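PDB 6GRI: microcin B17-processing protein McbB from Escherichia coli, which is needed to process the inactive microcin B17 precursor McbA into the active antibiotic peptide, as part of the McbBCD synthetase complex. Local coordinates for the interface of chains A and B. Coordinates in Å, arbitrary orientation; residue numbers count along the deposited sequence, not the author numbering. Chains: chain A/B, Microcin B17-processing protein McbB.

The interface of chains A and B. Residues chain A 18-19, 21, 30; chain B 228-233.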
# COMPACT_ATOMS: atom_id res chain seq x y z
N PHE A 18 -25.90 -2.84 -30.57
CA PHE A 18 -26.63 -1.72 -31.13
C PHE A 18 -28.11 -2.03 -31.18
O PHE A 18 -28.54 -3.15 -30.93
CB PHE A 18 -26.12 -1.33 -32.53
CG PHE A 18 -26.47 -2.30 -33.64
CD1 PHE A 18 -25.65 -3.39 -33.92
CD2 PHE A 18 -27.59 -2.10 -34.43
CE1 PHE A 18 -25.96 -4.28 -34.94
CE2 PHE A 18 -27.91 -2.99 -35.46
CZ PHE A 18 -27.09 -4.08 -35.71
N GLU A 19 -28.87 -0.99 -31.49
CA GLU A 19 -30.28 -1.15 -31.76
C GLU A 19 -30.61 -0.36 -33.01
O GLU A 19 -29.91 0.59 -33.39
CB GLU A 19 -31.12 -0.66 -30.59
CG GLU A 19 -30.92 -1.45 -29.30
CD GLU A 19 -31.34 -2.91 -29.41
OE1 GLU A 19 -32.29 -3.21 -30.17
OE2 GLU A 19 -30.71 -3.75 -28.73
N ILE A 21 -34.25 1.18 -34.45
CA ILE A 21 -35.64 1.42 -34.07
C ILE A 21 -36.29 2.34 -35.09
O ILE A 21 -35.67 3.29 -35.58
CB ILE A 21 -35.75 2.00 -32.64
CG1 ILE A 21 -34.66 3.04 -32.38
CG2 ILE A 21 -35.65 0.87 -31.62
CD1 ILE A 21 -34.91 3.91 -31.16
N ILE A 30 -28.72 3.29 -32.85
CA ILE A 30 -28.18 3.66 -31.54
C ILE A 30 -27.09 2.65 -31.17
O ILE A 30 -27.39 1.46 -30.99
CB ILE A 30 -29.30 3.72 -30.47
CG1 ILE A 30 -30.35 4.76 -30.89
CG2 ILE A 30 -28.75 4.10 -29.11
CD1 ILE A 30 -31.47 4.97 -29.89
N THR B 228 -39.54 5.01 -27.79
CA THR B 228 -38.74 4.88 -26.56
C THR B 228 -37.25 4.61 -26.85
O THR B 228 -36.87 4.28 -27.97
CB THR B 228 -39.28 3.79 -25.61
OG1 THR B 228 -39.20 2.51 -26.24
CG2 THR B 228 -40.73 4.07 -25.22
N LEU B 229 -36.43 4.78 -25.81
CA LEU B 229 -34.99 4.56 -25.89
C LEU B 229 -34.75 3.17 -25.35
O LEU B 229 -34.95 2.93 -24.15
CB LEU B 229 -34.24 5.60 -25.05
CG LEU B 229 -32.71 5.45 -24.97
CD1 LEU B 229 -32.08 5.65 -26.34
CD2 LEU B 229 -32.13 6.42 -23.96
N PRO B 230 -34.32 2.24 -26.21
CA PRO B 230 -34.07 0.90 -25.71
C PRO B 230 -32.71 0.77 -25.03
O PRO B 230 -31.78 1.53 -25.30
CB PRO B 230 -34.13 0.04 -26.98
CG PRO B 230 -33.71 0.95 -28.07
CD PRO B 230 -34.01 2.36 -27.65
N ALA B 231 -32.63 -0.19 -24.13
CA ALA B 231 -31.36 -0.63 -23.60
C ALA B 231 -30.62 -1.38 -24.72
O ALA B 231 -31.23 -2.12 -25.50
CB ALA B 231 -31.59 -1.52 -22.40
N LEU B 232 -29.31 -1.18 -24.79
CA LEU B 232 -28.51 -1.75 -25.87
C LEU B 232 -28.13 -3.21 -25.60
O LEU B 232 -27.11 -3.51 -24.96
CB LEU B 232 -27.28 -0.89 -26.16
CG LEU B 232 -27.46 0.07 -27.34
CD1 LEU B 232 -28.66 0.99 -27.15
CD2 LEU B 232 -26.18 0.86 -27.52
N ALA B 233 -28.99 -4.10 -26.10
CA ALA B 233 -28.74 -5.54 -26.14
C ALA B 233 -28.51 -6.17 -24.76
O ALA B 233 -27.51 -6.86 -24.55
CB ALA B 233 -27.59 -5.85 -27.08
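A:Glu19 lies alongside B:Pro230, the two side chains running antiparallel side by side. Near its base, CB of A:Glu19 meets the ring carbon CG of B:Pro230 at 4.0 Å. The next methylene, CG of A:Glu19, packs on CG of B:Pro230 at 3.9 Å and also comes near CD1 of B:Leu232 and the carbonyl O of B:Ala231. The chain then bends at chi2 (-63°), bringing CD close to that same oxygen and turning the carboxylate toward the backbone of chain B. There OE2 of A:Glu19 accepts a weak hydrogen bond from the amide N of B:Ala233 at 3.2 Å, angled 130° at the hydrogen. OE2 of A:Glu19 is also 3.7 Å from O of B:Ala231, a pair of acceptors and so no bond. Glutamate suits this place because its methylenes can pack on proline while its tip meets a polar backbone group; the small B:Ala233 probably leaves room for the carboxylate.

A:Ile21 reaches tip to tip for the same proline, its CD1 3.9 Å from CD of B:Pro230. Proline offers a rigid apolar ring against which A:Glu19 and A:Ile21 both pack. A:Ile30 uses its two branches separately: CG2, anti to the backbone N, meets CD1 of B:Leu232 at 3.7 Å, the side chains roughly perpendicular, while CD1 of A:Ile30 touches CD1 of B:Leu229. Branched isoleucine thus spans two leucines.

Strands 18-23 and 26-31, N-terminal in McbB, here meet strand 229-230 and the following loop of another copy in the deposited assembly, not necessarily a biological pairing.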